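Local coordinates for leucine rich repeat and phosphatase domain containing protein (Entamoeba histolytica, PDB 3EMU) that belongs to the dual specificity phosphatase family of hydrolases, though its phosphate-binding signature loop departs from the canonical sequence, so its activity is uncertain, at residues A[29-33]-A[34-38]; A[75-78]-A[79-83]; A[131-135]-A[136-140]. All coordinates share one frame; numbering follows the deposited sequence.

How the contacts relate
The three contacts are local and follow one another along the chain within the dual specificity phosphatase domain. Contact 1 ends helix 28-33 and leads into strand 36-42. Contact 2 is just over two turns of helix 68-85, which packs on that strand. Their centres lie about 17 Å apart, yet they touch: Ser-38 CB is 3.7 Å from Phe-79 CZ. Contact 3 starts helix 135-151, across the chain's centre from both. Its centre is about 28 Å from that of contact 1 and about 21 Å from that of contact 2. It borders Asn-99 and Lys-100, which probably belong to the family's phosphate-binding loop. A sulfate lies about 6 Å from the Phe-137 side chain.

Contact 1 of 3, residues A[29-33]-A[34-38]; sequences DYIHN and NNISS
Asn-34 folds back against Tyr-30 where helix 28-33 ends in a Schellman motif. Asn-35, with positive phi, is the C-prime residue. The Ile-36 N to Ile-31 O bond is nearly straight, at 3.1 Å. The Asn-35 N to His-32 O bond is weak.

The Asn-34 side chain can be followed outward. CB lies 3.4 Å from Tyr-30 O. CG stays beside the backbone N (chi1 -75°), and this turns the amide back along the last helical turn. Asn-34 CG is 3.5 Å from Tyr-30 O. ND2 then reaches Tyr-30 O, with a hydrogen bond of 2.8 Å and an N-H...O angle of 166°. The oxygen lies close to the amide plane, while the donor is tilted from the carbonyl plane. The backbone N of Asn-34 adds a weak bond to the same oxygen, which therefore takes a side-chain and a main-chain donor from one residue.

ND2 also sits over the centre of one face of the Tyr-30 ring, 3.4 Å above its plane. The amide and ring planes are inclined by 35°. The phenol end is held by its OH bonding to His-18 ND1. Ile-36 starts the strand and turns toward the helix; Ile-31 CG2 is 4.1 Å from its CB. Its far end meets the rim of the ring, near the ring plane: Ile-36 CD1 is 3.8 Å from Tyr-30 CE2.

Contact 2 of 3, residues A[75-78]-A[79-83]; sequences NAIK and FIIRS
Ile-77 and Ile-81 touch one turn apart along helix 68-85. Their side chains lie side by side and point the same way. The CG2 methyl of Ile-77 faces the later turn and meets Ile-81 CD1 at 3.7 Å. Under this apolar pair, Ile-81 N bonds to Ile-77 O at 2.7 Å, close to the line of the carbonyl.

Lys-78 runs out extended, and it meets the following turn mainly through its backbone. Its carbonyl O accepts a bond from Arg-82 N at 2.8 Å. Phe-79 leaves the helix on another side. Its N bonds to Asn-75 O at 3.2 Å, and its CB lies 3.6 Å from the same oxygen. A chi1 of 179° swings the ring away from the preceding turn. In one of the two conformers of Arg-82, Phe-79 CD1 lies 3.5 Å above a face of the guanidinium, toward its rim. That guanidinium forms a salt bridge with Asp-55.

These regular alpha-helical bonds hold side chains that serve different neighbours. Phe-79 packs on Ser-38 and Leu-40 of strand 36-42, Leu-57 of strand 55-59 and Val-90 of strand 89-94. Ile-77 meets Tyr-111, and Ile-81 meets Phe-108, both on helix 100-112. The helix thus lies against both the sheet and helix 100-112.

Contact 3 of 3, residues A[131-135]-A[136-140]; sequences IDIES and GFILQ
Leu-139 N bonds to Ser-135 O at 3.0 Å, with an N-H...O angle of 165°. One residue earlier, Ile-138 N bonds to Glu-134 O at 3.2 Å and lies in the carbonyl plane. Phe-137 N adds a weak bond to that oxygen. The carbonyl of Glu-134, the N-cap residue, thus takes two amides of the first turn. Gly-136 N gives a hydrogen bond to the Glu-64 carboxylate.

The Glu-134 side chain runs beside that of Phe-137 and points the same way. Glu-134 OE1 comes within 3.9 Å of Phe-137 CE2, and the carboxylate and ring planes are 23° apart. The Glu-64 carboxylate also lies close to Glu-134 OE1.

Ile-133 makes the apolar contact. Its CG2 methyl enters between two side chains of the helix. It lies 3.5 Å from Phe-137 CB and 3.7 Å from Ile-138 CD1, and Ile-133 crosses both at about a right angle. Ile-133 and Phe-137 also touch Asn-99, and Phe-137 touches Lys-100. The arrangement is a helix N-terminus with a hydrophobic staple between Ile-133, just before the N-cap, and Ile-138. It is set beside what is probably the signature loop of the dual specificity phosphatase fold.

Contact 1 of 3, residues A[29-33]-A[34-38]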
ATOM      1  N   ASP A  29      19.600   2.146  -4.473  1.00 66.71           N
ATOM      2  CA  ASP A  29      19.977   1.036  -5.305  1.00 65.95           C
ATOM      3  C   ASP A  29      18.833  -0.001  -5.404  1.00 65.68           C
ATOM      4  O   ASP A  29      18.626  -0.590  -6.447  1.00 65.11           O
ATOM      5  CB  ASP A  29      21.247   0.375  -4.789  1.00 65.40           C
ATOM      6  CG  ASP A  29      21.978  -0.393  -5.871  1.00 66.61           C
ATOM      7  OD1 ASP A  29      22.076   0.139  -7.008  1.00 69.23           O
ATOM      8  OD2 ASP A  29      22.445  -1.524  -5.591  1.00 68.26           O
ATOM      9  N   TYR A  30      18.154  -0.264  -4.294  1.00 64.91           N
ATOM     10  CA  TYR A  30      16.978  -1.109  -4.315  1.00 65.05           C
ATOM     11  C   TYR A  30      15.937  -0.578  -5.308  1.00 65.80           C
ATOM     12  O   TYR A  30      15.359  -1.331  -6.067  1.00 65.47           O
ATOM     13  CB  TYR A  30      16.341  -1.193  -2.922  1.00 64.75           C
ATOM     14  CG  TYR A  30      15.100  -2.072  -2.852  1.00 61.99           C
ATOM     15  CD1 TYR A  30      15.170  -3.368  -2.365  1.00 59.12           C
ATOM     16  CD2 TYR A  30      13.880  -1.597  -3.294  1.00 58.62           C
ATOM     17  CE1 TYR A  30      14.044  -4.163  -2.309  1.00 60.95           C
ATOM     18  CE2 TYR A  30      12.744  -2.381  -3.247  1.00 61.58           C
ATOM     19  CZ  TYR A  30      12.823  -3.655  -2.763  1.00 60.54           C
ATOM     20  OH  TYR A  30      11.680  -4.409  -2.695  1.00 59.65           O
ATOM     21  N   ILE A  31      15.701   0.727  -5.258  1.00 66.42           N
ATOM     22  CA  ILE A  31      14.802   1.386  -6.152  1.00 67.22           C
ATOM     23  C   ILE A  31      15.264   1.185  -7.604  1.00 68.47           C
ATOM     24  O   ILE A  31      14.496   0.747  -8.469  1.00 68.50           O
ATOM     25  CB  ILE A  31      14.726   2.884  -5.750  1.00 67.43           C
ATOM     26  CG1 ILE A  31      13.925   3.022  -4.449  1.00 67.38           C
ATOM     27  CG2 ILE A  31      14.147   3.761  -6.853  1.00 66.72           C
ATOM     28  CD1 ILE A  31      13.771   4.467  -3.975  1.00 68.43           C
ATOM     29  N   HIS A  32      16.535   1.476  -7.874  1.00 69.04           N
ATOM     30  CA  HIS A  32      17.115   1.353  -9.222  0.50 68.82           C
ATOM     31  C   HIS A  32      17.023  -0.074  -9.750  1.00 68.88           C
ATOM     32  O   HIS A  32      16.630  -0.308 -10.867  1.00 68.77           O
ATOM     33  CB  HIS A  32      18.591   1.823  -9.240  0.50 69.03           C
ATOM     34  CG  HIS A  32      19.285   1.607 -10.557  0.50 68.36           C
ATOM     35  ND1 HIS A  32      20.014   0.471 -10.838  0.50 68.76           N
ATOM     36  CD2 HIS A  32      19.345   2.375 -11.672  0.50 68.96           C
ATOM     37  CE1 HIS A  32      20.490   0.546 -12.072  0.50 68.55           C
ATOM     38  NE2 HIS A  32      20.101   1.693 -12.599  0.50 67.94           N
ATOM     39  N   ASN A  33      17.411  -1.032  -8.928  1.00 68.41           N
ATOM     40  CA  ASN A  33      17.424  -2.425  -9.386  1.00 68.76           C
ATOM     41  C   ASN A  33      16.035  -3.083  -9.556  1.00 68.70           C
ATOM     42  O   ASN A  33      15.917  -4.121 -10.185  1.00 69.46           O
ATOM     43  CB  ASN A  33      18.307  -3.305  -8.470  1.00 68.27           C
ATOM     44  CG  ASN A  33      19.819  -2.957  -8.549  1.00 70.38           C
ATOM     45  OD1 ASN A  33      20.264  -2.108  -9.353  1.00 70.57           O
ATOM     46  ND2 ASN A  33      20.612  -3.624  -7.698  1.00 70.71           N
ATOM     47  N   ASN A  34      15.003  -2.529  -8.939  1.00 68.59           N
ATOM     48  CA  ASN A  34      13.657  -3.072  -9.047  1.00 68.68           C
ATOM     49  C   ASN A  34      12.796  -2.205  -9.946  1.00 68.99           C
ATOM     50  O   ASN A  34      11.583  -2.315  -9.917  1.00 68.87           O
ATOM     51  CB  ASN A  34      13.017  -3.144  -7.670  1.00 68.01           C
ATOM     52  CG  ASN A  34      13.569  -4.259  -6.852  1.00 68.44           C
ATOM     53  OD1 ASN A  34      13.165  -5.408  -7.030  1.00 69.19           O
ATOM     54  ND2 ASN A  34      14.500  -3.951  -5.942  1.00 67.80           N
ATOM     55  N   ASN A  35      13.449  -1.311 -10.685  1.00 69.71           N
ATOM     56  CA  ASN A  35      12.800  -0.443 -11.654  1.00 70.99           C
ATOM     57  C   ASN A  35      11.618   0.343 -11.134  1.00 70.15           C
ATOM     58  O   ASN A  35      10.609   0.491 -11.842  1.00 70.12           O
ATOM     59  CB  ASN A  35      12.341  -1.253 -12.878  1.00 72.51           C
ATOM     60  CG  ASN A  35      13.476  -2.022 -13.508  1.00 75.38           C
ATOM     61  OD1 ASN A  35      13.604  -3.242 -13.314  1.00 78.33           O
ATOM     62  ND2 ASN A  35      14.328  -1.313 -14.258  1.00 77.15           N
ATOM     63  N   ILE A  36      11.750   0.878  -9.924  1.00 68.37           N
ATOM     64  CA  ILE A  36      10.690   1.635  -9.323  1.00 66.49           C
ATOM     65  C   ILE A  36      10.704   3.072  -9.823  1.00 66.53           C
ATOM     66  O   ILE A  36      11.725   3.755  -9.800  1.00 66.86           O
ATOM     67  CB  ILE A  36      10.799   1.535  -7.782  1.00 66.42           C
ATOM     68  CG1 ILE A  36      10.442   0.110  -7.329  1.00 63.29           C
ATOM     69  CG2 ILE A  36       9.967   2.624  -7.109  1.00 64.57           C
ATOM     70  CD1 ILE A  36      10.939  -0.258  -5.897  1.00 59.30           C
ATOM     71  N   SER A  37       9.557   3.558 -10.279  1.00 66.46           N
ATOM     72  CA  SER A  37       9.496   4.891 -10.857  1.00 66.24           C
ATOM     73  C   SER A  37       8.354   5.636 -10.257  1.00 65.93           C
ATOM     74  O   SER A  37       8.069   6.758 -10.668  1.00 66.91           O
ATOM     75  CB  SER A  37       9.305   4.841 -12.389  1.00 66.52           C
ATOM     76  OG  SER A  37       8.263   3.929 -12.729  1.00 68.43           O
ATOM     77  N   SER A  38       7.673   5.014  -9.302  1.00 65.02           N
ATOM     78  CA  SER A  38       6.579   5.695  -8.636  1.00 64.51           C
ATOM     79  C   SER A  38       6.676   5.479  -7.157  1.00 63.18           C
ATOM     80  O   SER A  38       7.048   4.401  -6.705  1.00 61.86           O
ATOM     81  CB  SER A  38       5.209   5.145  -9.067  1.00 64.64           C
ATOM     82  OG  SER A  38       4.841   5.618 -10.325  1.00 67.67           O
TER

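Contact 2 of 3, residues A[75-78]-A[79-83]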
ATOM      1  N   ASN A  75      -8.148   6.697  -5.520  1.00 60.93           N
ATOM      2  CA  ASN A  75      -6.896   7.353  -5.992  1.00 60.76           C
ATOM      3  C   ASN A  75      -5.656   6.499  -5.861  1.00 58.62           C
ATOM      4  O   ASN A  75      -4.849   6.442  -6.754  1.00 58.46           O
ATOM      5  CB  ASN A  75      -6.684   8.716  -5.327  1.00 61.84           C
ATOM      6  CG  ASN A  75      -7.574   9.815  -5.941  1.00 69.04           C
ATOM      7  OD1 ASN A  75      -7.980  10.753  -5.251  1.00 76.88           O
ATOM      8  ND2 ASN A  75      -7.898   9.688  -7.236  1.00 73.38           N
ATOM      9  N   ALA A  76      -5.504   5.784  -4.756  1.00 58.98           N
ATOM     10  CA  ALA A  76      -4.320   4.891  -4.603  1.00 57.77           C
ATOM     11  C   ALA A  76      -4.318   3.757  -5.611  1.00 57.36           C
ATOM     12  O   ALA A  76      -3.276   3.417  -6.228  1.00 56.85           O
ATOM     13  CB  ALA A  76      -4.272   4.312  -3.167  1.00 57.15           C
ATOM     14  N   ILE A  77      -5.474   3.104  -5.752  1.00 57.56           N
ATOM     15  CA  ILE A  77      -5.529   1.937  -6.663  1.00 57.83           C
ATOM     16  C   ILE A  77      -5.154   2.354  -8.108  1.00 58.24           C
ATOM     17  O   ILE A  77      -4.367   1.693  -8.809  1.00 57.53           O
ATOM     18  CB  ILE A  77      -6.920   1.281  -6.574  1.00 58.12           C
ATOM     19  CG1 ILE A  77      -6.993   0.548  -5.222  1.00 58.58           C
ATOM     20  CG2 ILE A  77      -7.167   0.360  -7.767  1.00 55.56           C
ATOM     21  CD1 ILE A  77      -8.303  -0.160  -4.957  1.00 60.89           C
ATOM     22  N   LYS A  78      -5.644   3.528  -8.478  1.00 59.41           N
ATOM     23  CA  LYS A  78      -5.399   4.107  -9.780  1.00 61.87           C
ATOM     24  C   LYS A  78      -3.909   4.370 -10.073  1.00 62.55           C
ATOM     25  O   LYS A  78      -3.371   3.976 -11.149  1.00 63.59           O
ATOM     26  CB  LYS A  78      -6.202   5.412  -9.889  1.00 61.92           C
ATOM     27  CG  LYS A  78      -6.150   5.945 -11.303  1.00 67.54           C
ATOM     28  CD  LYS A  78      -6.410   7.445 -11.394  1.00 74.57           C
ATOM     29  CE  LYS A  78      -6.638   7.862 -12.881  1.00 80.91           C
ATOM     30  NZ  LYS A  78      -6.949   9.357 -12.991  1.00 83.60           N
ATOM     31  N   PHE A  79      -3.243   5.041  -9.119  1.00 61.64           N
ATOM     32  CA  PHE A  79      -1.812   5.363  -9.226  1.00 60.38           C
ATOM     33  C   PHE A  79      -1.082   4.057  -9.267  1.00 59.35           C
ATOM     34  O   PHE A  79      -0.213   3.842 -10.104  1.00 58.55           O
ATOM     35  CB  PHE A  79      -1.428   6.213  -7.991  1.00 62.21           C
ATOM     36  CG  PHE A  79       0.030   6.634  -7.922  1.00 64.29           C
ATOM     37  CD1 PHE A  79       0.494   7.759  -8.637  1.00 64.47           C
ATOM     38  CD2 PHE A  79       0.918   5.962  -7.078  1.00 63.56           C
ATOM     39  CE1 PHE A  79       1.836   8.183  -8.533  1.00 65.14           C
ATOM     40  CE2 PHE A  79       2.257   6.384  -6.961  1.00 63.40           C
ATOM     41  CZ  PHE A  79       2.717   7.488  -7.698  1.00 63.89           C
ATOM     42  N   ILE A  80      -1.496   3.103  -8.432  1.00 59.27           N
ATOM     43  CA  ILE A  80      -0.841   1.780  -8.494  1.00 58.85           C
ATOM     44  C   ILE A  80      -1.025   1.056  -9.845  1.00 59.92           C
ATOM     45  O   ILE A  80      -0.095   0.490 -10.409  1.00 59.07           O
ATOM     46  CB  ILE A  80      -1.307   0.874  -7.348  1.00 58.83           C
ATOM     47  CG1 ILE A  80      -0.876   1.477  -6.000  1.00 58.84           C
ATOM     48  CG2 ILE A  80      -0.757  -0.542  -7.500  1.00 56.50           C
ATOM     49  CD1 ILE A  80      -1.417   0.751  -4.780  1.00 56.74           C
ATOM     50  N   ILE A  81      -2.244   1.042 -10.364  1.00 61.66           N
ATOM     51  CA  ILE A  81      -2.463   0.308 -11.610  1.00 62.28           C
ATOM     52  C   ILE A  81      -1.771   1.045 -12.756  1.00 62.98           C
ATOM     53  O   ILE A  81      -1.209   0.413 -13.640  1.00 62.88           O
ATOM     54  CB  ILE A  81      -3.993   0.003 -11.870  1.00 62.15           C
ATOM     55  CG1 ILE A  81      -4.372  -1.206 -11.049  1.00 62.10           C
ATOM     56  CG2 ILE A  81      -4.225  -0.354 -13.332  1.00 60.83           C
ATOM     57  CD1 ILE A  81      -5.792  -1.317 -10.749  1.00 63.41           C
ATOM     58  N   ARG A  82      -1.769   2.377 -12.731  1.00 64.56           N
ATOM     59  CA  ARG A  82      -0.961   3.143 -13.694  0.50 66.07           C
ATOM     60  C   ARG A  82       0.485   2.673 -13.762  1.00 66.93           C
ATOM     61  O   ARG A  82       1.125   2.751 -14.803  1.00 68.09           O
ATOM     62  CB  ARG A  82      -0.967   4.642 -13.381  0.50 66.57           C
ATOM     63  CG  ARG A  82      -0.058   5.467 -14.288  0.50 67.33           C
ATOM     64  CD  ARG A  82      -0.172   6.963 -13.996  0.50 71.76           C
ATOM     65  NE  ARG A  82       0.889   7.513 -13.143  0.50 74.46           N
ATOM     66  CZ  ARG A  82       0.762   8.639 -12.431  0.50 76.46           C
ATOM     67  NH1 ARG A  82      -0.371   9.323 -12.442  0.50 76.74           N
ATOM     68  NH2 ARG A  82       1.762   9.090 -11.693  0.50 78.46           N
ATOM     69  N   SER A  83       1.020   2.163 -12.654  1.00 67.45           N
ATOM     70  CA  SER A  83       2.425   1.791 -12.636  1.00 67.84           C
ATOM     71  C   SER A  83       2.598   0.361 -13.143  1.00 68.40           C
ATOM     72  O   SER A  83       3.596   0.030 -13.799  1.00 67.41           O
ATOM     73  CB  SER A  83       3.043   2.010 -11.212  1.00 67.52           C
ATOM     74  OG  SER A  83       4.326   1.405 -11.054  1.00 66.43           O
TER

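Contact 3 of 3, residues A[131-135]-A[136-140]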
ATOM      1  N   ILE A 131       3.856  -5.902  10.250  1.00 64.68           N
ATOM      2  CA  ILE A 131       2.520  -5.317  10.125  1.00 63.16           C
ATOM      3  C   ILE A 131       1.831  -5.006  11.477  1.00 63.56           C
ATOM      4  O   ILE A 131       1.681  -5.878  12.373  1.00 63.95           O
ATOM      5  CB  ILE A 131       1.613  -6.230   9.217  1.00 63.50           C
ATOM      6  CG1 ILE A 131       0.320  -5.521   8.831  1.00 60.92           C
ATOM      7  CG2 ILE A 131       1.383  -7.646   9.837  1.00 59.62           C
ATOM      8  CD1 ILE A 131      -0.414  -6.203   7.653  1.00 62.70           C
ATOM      9  N   ASP A 132       1.376  -3.769  11.637  1.00 63.05           N
ATOM     10  CA  ASP A 132       0.694  -3.423  12.880  1.00 62.95           C
ATOM     11  C   ASP A 132      -0.263  -2.279  12.662  1.00 62.26           C
ATOM     12  O   ASP A 132       0.054  -1.100  12.889  1.00 61.93           O
ATOM     13  CB  ASP A 132       1.712  -3.122  14.000  1.00 63.45           C
ATOM     14  CG  ASP A 132       1.043  -2.870  15.356  1.00 65.22           C
ATOM     15  OD1 ASP A 132      -0.168  -3.190  15.541  1.00 66.21           O
ATOM     16  OD2 ASP A 132       1.735  -2.312  16.227  1.00 68.75           O
ATOM     17  N   ILE A 133      -1.450  -2.634  12.196  1.00 62.33           N
ATOM     18  CA  ILE A 133      -2.349  -1.612  11.671  1.00 61.64           C
ATOM     19  C   ILE A 133      -3.283  -1.222  12.776  1.00 61.02           C
ATOM     20  O   ILE A 133      -3.876  -2.091  13.365  1.00 61.47           O
ATOM     21  CB  ILE A 133      -3.150  -2.133  10.401  1.00 61.23           C
ATOM     22  CG1 ILE A 133      -2.156  -2.522   9.310  1.00 60.28           C
ATOM     23  CG2 ILE A 133      -4.177  -1.061   9.917  1.00 59.84           C
ATOM     24  CD1 ILE A 133      -2.731  -3.323   8.119  1.00 55.99           C
ATOM     25  N   GLU A 134      -3.430   0.068  13.045  1.00 61.15           N
ATOM     26  CA  GLU A 134      -4.423   0.533  14.025  1.00 62.28           C
ATOM     27  C   GLU A 134      -5.870   0.101  13.708  1.00 62.31           C
ATOM     28  O   GLU A 134      -6.296   0.088  12.554  1.00 61.71           O
ATOM     29  CB  GLU A 134      -4.350   2.059  14.183  1.00 62.33           C
ATOM     30  CG  GLU A 134      -2.979   2.578  14.615  1.00 66.56           C
ATOM     31  CD  GLU A 134      -2.929   4.112  14.745  1.00 72.19           C
ATOM     32  OE1 GLU A 134      -3.595   4.864  13.981  1.00 70.62           O
ATOM     33  OE2 GLU A 134      -2.183   4.569  15.646  1.00 77.26           O
ATOM     34  N   SER A 135      -6.639  -0.223  14.741  1.00 63.12           N
ATOM     35  CA  SER A 135      -8.002  -0.734  14.531  1.00 63.66           C
ATOM     36  C   SER A 135      -8.982   0.198  13.758  1.00 63.71           C
ATOM     37  O   SER A 135      -9.843  -0.312  13.030  1.00 64.56           O
ATOM     38  CB  SER A 135      -8.641  -1.183  15.848  1.00 63.97           C
ATOM     39  OG  SER A 135      -8.814  -0.046  16.668  1.00 64.87           O
ATOM     40  N   GLY A 136      -8.874   1.523  13.893  1.00 62.22           N
ATOM     41  CA  GLY A 136      -9.646   2.407  13.026  1.00 60.47           C
ATOM     42  C   GLY A 136      -9.370   2.217  11.524  1.00 60.67           C
ATOM     43  O   GLY A 136     -10.277   2.340  10.676  1.00 59.85           O
ATOM     44  N   PHE A 137      -8.125   1.905  11.171  1.00 59.56           N
ATOM     45  CA  PHE A 137      -7.829   1.588   9.805  1.00 59.40           C
ATOM     46  C   PHE A 137      -8.397   0.246   9.344  1.00 59.93           C
ATOM     47  O   PHE A 137      -8.869   0.161   8.207  1.00 59.84           O
ATOM     48  CB  PHE A 137      -6.338   1.695   9.535  1.00 59.60           C
ATOM     49  CG  PHE A 137      -5.845   3.123   9.506  1.00 60.02           C
ATOM     50  CD1 PHE A 137      -6.588   4.118   8.847  1.00 55.80           C
ATOM     51  CD2 PHE A 137      -4.644   3.482  10.145  1.00 60.58           C
ATOM     52  CE1 PHE A 137      -6.149   5.429   8.805  1.00 54.87           C
ATOM     53  CE2 PHE A 137      -4.189   4.820  10.118  1.00 58.79           C
ATOM     54  CZ  PHE A 137      -4.928   5.782   9.434  1.00 57.35           C
ATOM     55  N   ILE A 138      -8.344  -0.781  10.216  1.00 60.53           N
ATOM     56  CA  ILE A 138      -8.904  -2.106   9.940  1.00 61.02           C
ATOM     57  C   ILE A 138     -10.417  -1.949   9.631  1.00 61.75           C
ATOM     58  O   ILE A 138     -10.948  -2.509   8.648  1.00 61.61           O
ATOM     59  CB  ILE A 138      -8.744  -3.075  11.141  1.00 61.25           C
ATOM     60  CG1 ILE A 138      -7.269  -3.461  11.400  1.00 61.14           C
ATOM     61  CG2 ILE A 138      -9.574  -4.349  10.926  1.00 58.84           C
ATOM     62  CD1 ILE A 138      -6.525  -3.967  10.234  1.00 59.71           C
ATOM     63  N   LEU A 139     -11.077  -1.151  10.467  1.00 60.79           N
ATOM     64  CA  LEU A 139     -12.471  -0.842  10.317  1.00 62.35           C
ATOM     65  C   LEU A 139     -12.783  -0.197   8.950  1.00 62.31           C
ATOM     66  O   LEU A 139     -13.737  -0.604   8.271  1.00 62.99           O
ATOM     67  CB  LEU A 139     -12.841   0.111  11.427  1.00 63.19           C
ATOM     68  CG  LEU A 139     -14.225   0.109  12.023  1.00 67.20           C
ATOM     69  CD1 LEU A 139     -14.660  -1.312  12.369  1.00 69.26           C
ATOM     70  CD2 LEU A 139     -14.174   1.021  13.278  1.00 69.62           C
ATOM     71  N   GLN A 140     -11.993   0.802   8.554  1.00 61.13           N
ATOM     72  CA  GLN A 140     -12.120   1.398   7.213  1.00 61.26           C
ATOM     73  C   GLN A 140     -11.877   0.402   6.072  1.00 60.33           C
ATOM     74  O   GLN A 140     -12.437   0.537   4.979  1.00 58.87           O
ATOM     75  CB  GLN A 140     -11.177   2.597   7.054  1.00 60.29           C
ATOM     76  CG  GLN A 140     -11.549   3.773   7.948  1.00 62.89           C
ATOM     77  CD  GLN A 140     -10.621   4.999   7.776  1.00 62.92           C
ATOM     78  OE1 GLN A 140     -10.559   5.591   6.682  1.00 60.78           O
ATOM     79  NE2 GLN A 140      -9.936   5.400   8.864  1.00 60.00           N
TER